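Local coordinates for formate dehydrogenase (Pyrobaculum aerophilum, PDB 1QP8) that binds NADPH and is a putative formate dehydrogenase, a probable NAD(P)-dependent oxidoreductase of the D-isomer specific 2-hydroxyacid dehydrogenase family, at the interface of chains A and B. Coordinates in Å, arbitrary orientation; residue numbers count along the deposited sequence, not the author numbering. Chains: chain A/B, Formate dehydrogenase.

Contact 1: the interface of chains A and B. Residues chain A 119-121; chain B 85, 88, 267, 270.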
ATOM      1  N   ILE A 119      -4.723  14.742   1.749  1.00 44.31           N
ATOM      2  CA  ILE A 119      -4.070  13.466   1.529  1.00 44.31           C
ATOM      3  C   ILE A 119      -2.588  13.635   1.238  1.00 44.31           C
ATOM      4  O   ILE A 119      -2.206  14.226   0.237  1.00 44.31           O
ATOM      5  CB  ILE A 119      -4.786  12.739   0.400  1.00 55.20           C
ATOM      6  CG1 ILE A 119      -6.227  12.493   0.854  1.00 55.20           C
ATOM      7  CG2 ILE A 119      -4.071  11.446   0.053  1.00 55.20           C
ATOM      8  CD1 ILE A 119      -7.070  11.752  -0.110  1.00 55.20           C
ATOM      9  N   PRO A 120      -1.727  13.142   2.134  1.00 48.93           N
ATOM     10  CA  PRO A 120      -0.280  13.250   1.965  1.00 48.93           C
ATOM     11  C   PRO A 120       0.173  12.522   0.734  1.00 48.93           C
ATOM     12  O   PRO A 120      -0.485  11.586   0.280  1.00 48.93           O
ATOM     13  CB  PRO A 120       0.279  12.566   3.205  1.00 44.01           C
ATOM     14  CG  PRO A 120      -0.762  12.804   4.220  1.00 44.01           C
ATOM     15  CD  PRO A 120      -2.043  12.537   3.435  1.00 44.01           C
ATOM     16  N   LEU A 121       1.299  12.950   0.186  1.00 63.18           N
ATOM     17  CA  LEU A 121       1.846  12.274  -0.968  1.00 63.18           C
ATOM     18  C   LEU A 121       3.089  11.551  -0.482  1.00 63.18           C
ATOM     19  O   LEU A 121       3.696  11.937   0.509  1.00 63.18           O
ATOM     20  CB  LEU A 121       2.178  13.277  -2.072  1.00 62.74           C
ATOM     21  CG  LEU A 121       1.264  13.174  -3.304  1.00 62.74           C
ATOM     22  CD1 LEU A 121      -0.193  13.097  -2.876  1.00 62.74           C
ATOM     23  CD2 LEU A 121       1.477  14.372  -4.203  1.00 62.74           C
TER
ATOM     24  N   ALA B  85      -0.121  10.780  -7.753  1.00 63.57           N
ATOM     25  CA  ALA B  85      -1.013  10.885  -6.600  1.00 63.57           C
ATOM     26  C   ALA B  85      -2.111   9.820  -6.603  1.00 63.57           C
ATOM     27  O   ALA B  85      -2.261   9.062  -5.643  1.00 63.57           O
ATOM     28  CB  ALA B  85      -1.631  12.282  -6.542  1.00 54.75           C
ATOM     29  N   GLU B  88      -0.609   6.111  -6.055  1.00 51.69           N
ATOM     30  CA  GLU B  88      -0.399   5.670  -4.695  1.00 51.69           C
ATOM     31  C   GLU B  88      -1.710   5.532  -3.917  1.00 51.69           C
ATOM     32  O   GLU B  88      -1.825   4.687  -3.029  1.00 51.69           O
ATOM     33  CB  GLU B  88       0.593   6.592  -3.977  1.00 68.54           C
ATOM     34  CG  GLU B  88       0.587   8.044  -4.397  1.00 68.54           C
ATOM     35  CD  GLU B  88       1.701   8.841  -3.720  1.00 68.54           C
ATOM     36  OE1 GLU B  88       2.863   8.791  -4.191  1.00 68.54           O
ATOM     37  OE2 GLU B  88       1.416   9.508  -2.700  1.00 68.54           O
ATOM     38  N   ASN B 267      -5.639  16.929  -2.589  1.00 80.13           N
ATOM     39  CA  ASN B 267      -4.336  17.506  -2.283  1.00 80.13           C
ATOM     40  C   ASN B 267      -4.125  18.808  -3.045  1.00 80.13           C
ATOM     41  O   ASN B 267      -4.172  18.823  -4.278  1.00 80.13           O
ATOM     42  CB  ASN B 267      -3.238  16.517  -2.651  1.00 77.78           C
ATOM     43  CG  ASN B 267      -1.895  16.935  -2.125  1.00 77.78           C
ATOM     44  OD1 ASN B 267      -1.725  17.133  -0.925  1.00 77.78           O
ATOM     45  ND2 ASN B 267      -0.925  17.073  -3.016  1.00 77.78           N
ATOM     46  N   VAL B 270      -1.184  18.820  -5.545  1.00 72.31           N
ATOM     47  CA  VAL B 270      -1.560  18.128  -6.772  1.00 72.31           C
ATOM     48  C   VAL B 270      -2.451  18.995  -7.647  1.00 72.31           C
ATOM     49  O   VAL B 270      -2.339  18.959  -8.866  1.00 72.31           O
ATOM     50  CB  VAL B 270      -2.301  16.794  -6.491  1.00 48.27           C
ATOM     51  CG1 VAL B 270      -2.786  16.181  -7.796  1.00 48.27           C
ATOM     52  CG2 VAL B 270      -1.365  15.811  -5.768  1.00 48.27           C
TER

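Contact 2: the interface of chains A and B. Residues chain A 104, 108, 113-115; chain B 257-259, 261.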
ATOM      1  N   TYR A 104     -10.839   8.377   6.162  1.00 47.60           N
ATOM      2  CA  TYR A 104     -11.942   8.783   5.296  1.00 47.60           C
ATOM      3  C   TYR A 104     -13.031   7.713   5.209  1.00 47.60           C
ATOM      4  O   TYR A 104     -14.213   8.025   5.086  1.00 47.60           O
ATOM      5  CB  TYR A 104     -11.434   9.148   3.894  1.00 38.08           C
ATOM      6  CG  TYR A 104     -11.153  10.631   3.721  1.00 38.08           C
ATOM      7  CD1 TYR A 104      -9.852  11.107   3.544  1.00 38.08           C
ATOM      8  CD2 TYR A 104     -12.189  11.559   3.745  1.00 38.08           C
ATOM      9  CE1 TYR A 104      -9.584  12.478   3.396  1.00 38.08           C
ATOM     10  CE2 TYR A 104     -11.934  12.936   3.593  1.00 38.08           C
ATOM     11  CZ  TYR A 104     -10.626  13.387   3.420  1.00 38.08           C
ATOM     12  OH  TYR A 104     -10.377  14.736   3.285  1.00 38.08           O
HETATM   13  N   MSE A 108     -16.953   8.468   5.809  1.00 41.59           N
HETATM   14  CA  MSE A 108     -17.989   8.117   4.844  1.00 41.59           C
HETATM   15  C   MSE A 108     -19.089   7.329   5.551  1.00 41.59           C
HETATM   16  O   MSE A 108     -20.284   7.603   5.378  1.00 41.59           O
HETATM   17  CB  MSE A 108     -17.409   7.271   3.707  1.00 80.45           C
HETATM   18  CG  MSE A 108     -16.536   8.023   2.707  1.00 80.45           C
HETATM   19 SE   MSE A 108     -17.417   9.224   1.670  1.00 80.45          SE
HETATM   20  CE  MSE A 108     -16.754  10.751   2.361  1.00 80.45           C
ATOM     21  N   TYR A 113     -19.252  13.639   4.480  1.00 44.97           N
ATOM     22  CA  TYR A 113     -18.712  13.574   3.121  1.00 44.97           C
ATOM     23  C   TYR A 113     -17.798  14.752   2.803  1.00 44.97           C
ATOM     24  O   TYR A 113     -17.564  15.071   1.643  1.00 44.97           O
ATOM     25  CB  TYR A 113     -19.856  13.527   2.099  1.00 31.44           C
ATOM     26  CG  TYR A 113     -20.871  12.437   2.356  1.00 31.44           C
ATOM     27  CD1 TYR A 113     -22.214  12.625   2.024  1.00 31.44           C
ATOM     28  CD2 TYR A 113     -20.497  11.217   2.934  1.00 31.44           C
ATOM     29  CE1 TYR A 113     -23.171  11.628   2.262  1.00 31.44           C
ATOM     30  CE2 TYR A 113     -21.444  10.209   3.174  1.00 31.44           C
ATOM     31  CZ  TYR A 113     -22.777  10.425   2.835  1.00 31.44           C
ATOM     32  OH  TYR A 113     -23.727   9.460   3.076  1.00 31.44           O
ATOM     33  N   GLY A 114     -17.279  15.398   3.835  1.00 69.38           N
ATOM     34  CA  GLY A 114     -16.400  16.523   3.606  1.00 69.38           C
ATOM     35  C   GLY A 114     -15.025  16.053   3.191  1.00 69.38           C
ATOM     36  O   GLY A 114     -14.647  14.908   3.452  1.00 69.38           O
ATOM     37  N   ARG A 115     -14.286  16.940   2.535  1.00 53.98           N
ATOM     38  CA  ARG A 115     -12.936  16.650   2.083  1.00 53.98           C
ATOM     39  C   ARG A 115     -12.028  17.599   2.842  1.00 53.98           C
ATOM     40  O   ARG A 115     -11.183  18.273   2.258  1.00 53.98           O
ATOM     41  CB  ARG A 115     -12.799  16.894   0.574  1.00 46.00           C
ATOM     42  CG  ARG A 115     -13.789  16.114  -0.281  1.00 46.00           C
ATOM     43  CD  ARG A 115     -13.420  16.159  -1.761  1.00 46.00           C
ATOM     44  NE  ARG A 115     -14.530  16.663  -2.562  1.00 46.00           N
ATOM     45  CZ  ARG A 115     -14.819  16.267  -3.797  1.00 46.00           C
ATOM     46  NH1 ARG A 115     -14.074  15.352  -4.397  1.00 46.00           N
ATOM     47  NH2 ARG A 115     -15.874  16.769  -4.425  1.00 46.00           N
TER
ATOM     48  N   ALA B 257     -14.863   3.227   1.262  1.00 37.76           N
ATOM     49  CA  ALA B 257     -15.213   4.368   0.450  1.00 37.76           C
ATOM     50  C   ALA B 257     -14.511   5.660   0.827  1.00 37.76           C
ATOM     51  O   ALA B 257     -14.391   6.003   2.002  1.00 37.76           O
ATOM     52  CB  ALA B 257     -16.708   4.556   0.522  1.00 10.04           C
ATOM     53  N   THR B 258     -14.045   6.373  -0.191  1.00 39.35           N
ATOM     54  CA  THR B 258     -13.366   7.647  -0.005  1.00 39.35           C
ATOM     55  C   THR B 258     -14.083   8.654  -0.904  1.00 39.35           C
ATOM     56  O   THR B 258     -14.551   8.296  -1.990  1.00 39.35           O
ATOM     57  CB  THR B 258     -11.864   7.540  -0.371  1.00 47.84           C
ATOM     58  OG1 THR B 258     -11.716   6.870  -1.626  1.00 47.84           O
ATOM     59  CG2 THR B 258     -11.121   6.762   0.692  1.00 47.84           C
ATOM     60  N   PRO B 259     -14.175   9.915  -0.468  1.00 55.60           N
ATOM     61  CA  PRO B 259     -14.834  11.032  -1.160  1.00 55.60           C
ATOM     62  C   PRO B 259     -14.171  11.622  -2.402  1.00 55.60           C
ATOM     63  O   PRO B 259     -14.044  12.848  -2.496  1.00 55.60           O
ATOM     64  CB  PRO B 259     -14.956  12.071  -0.065  1.00 40.71           C
ATOM     65  CG  PRO B 259     -13.638  11.894   0.659  1.00 40.71           C
ATOM     66  CD  PRO B 259     -13.515  10.382   0.768  1.00 40.71           C
ATOM     67  N   VAL B 261     -11.031  11.707  -3.420  1.00 46.04           N
ATOM     68  CA  VAL B 261      -9.901  12.517  -2.994  1.00 46.04           C
ATOM     69  C   VAL B 261      -8.537  11.983  -3.416  1.00 46.04           C
ATOM     70  O   VAL B 261      -7.506  12.444  -2.919  1.00 46.04           O
ATOM     71  CB  VAL B 261      -9.923  12.672  -1.467  1.00 58.57           C
ATOM     72  CG1 VAL B 261     -11.048  13.605  -1.059  1.00 58.57           C
ATOM     73  CG2 VAL B 261     -10.131  11.311  -0.820  1.00 58.57           C
TER

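Contact 1: the interface of chains A and B
A:Leu121 pushes its side chain into a mixed socket in the subunit interface of this D-2-hydroxyacid dehydrogenase family member, the methyls of B:Ala85 and B:Val270 flanked by the B:Glu88 carboxylate and the B:Asn267 amide. Start at CB, which passes the carboxylate of B:Glu88 with OE2 3.9 Å away. One step out, CG is 3.7 Å from that same OE2, and the two side chains cross at about a right angle. OE2 points at the root of the leucine, 3.3 Å from its CA, so the contact takes in backbone too. At the tip the methyls part company. CD1 sits between two groups of helix 83-98, OE2 of B:Glu88 at 3.9 Å and the CB methyl of B:Ala85 at 4.0 Å. CD2 goes to the start of helix 268-284, where it lies 3.5 Å from CG2 of B:Val270. That valine methyl faces the leucine because CG1 takes the place opposite the backbone N (chi1 175°), turning CG2 to the N side. CD2 also brushes the amide of B:Asn267, with the atom modelled as ND2 at 3.8 Å. The asparagine, just ahead of the helix, has its other amide atom, OD1, 3.2 Å from the backbone O of A:Ile119. Two acceptors facing each other make this placement doubtful; a flipped amide would bring the NH2 to that carbonyl, and at 2.80 Å resolution the two settings are hard to distinguish.

Contact 2: the interface of chains A and B
B:Pro259 sits wedged against chain A, with A:Tyr104 on one side of its ring and the selenomethionine at A:Met108 on another. The proline comes in from one side of the tyrosine ring plane, off the CD2–CE2 rim rather than over the centre: CG of the proline lies 3.4 Å from CD2, and the pyrrolidine crosses the phenol side chain at about a right angle. The selenomethionine comes at the proline obliquely and with its tip, the CE methyl lying 3.3 Å from CB of B:Pro259. CE also approaches the proline CD, which it shares with CD2 of the tyrosine, while the proline CG lies nearer the phenol. Its chain folds to get there, bent at both chi2 (-68°) and chi3 (110°), which carries SE past the backbone N of the proline. Beside them, CG2 of B:Thr258 touches CB of A:Tyr104 at 4.0 Å.

On the far side of the proline, A:Arg115 contributes its aliphatic stem. CD packs on CG1 of B:Val261 at 3.6 Å, with CG close behind, and the two side chains meet at a slant. The guanidinium NH1 comes near the backbone O of B:Pro259, but its N-H points another way, so the arginine acts here through its carbons.

Moving outward, A:Tyr104 and A:Met108 lie one turn apart on helix 101-109, which lets them clasp the same proline. The loop 113-115 of chain A backs them up. A:Tyr113 puts ring atom CD2 3.9 Å from SE of A:Met108, bracing the bent chain from behind. On the proline side, B:Thr258 and B:Pro259 follow directly on strand 255-257, which anchors the wedge. The phenol ring of A:Tyr104 is met at its edge, in plane, by the backbone O of A:Gly114, 3.4 Å from CE2.

About 14 Å separates the centres of the C-alpha atoms of contact 1 and contact 2. In chain A they belong to one continuous stretch: contact 2 takes helix 101-109 and the loop at 113-115, and contact 1 follows a few residues later in that loop. Chain B receives this stretch on two surfaces, the helices beginning at 83 and 268 for contact 1 and the segment after strand 255-257 for contact 2. The two-fold axis repeats both with chains exchanged, so each subunit both lends and receives the segment, which fits the dimer typical of this family and probably reflects the biological assembly.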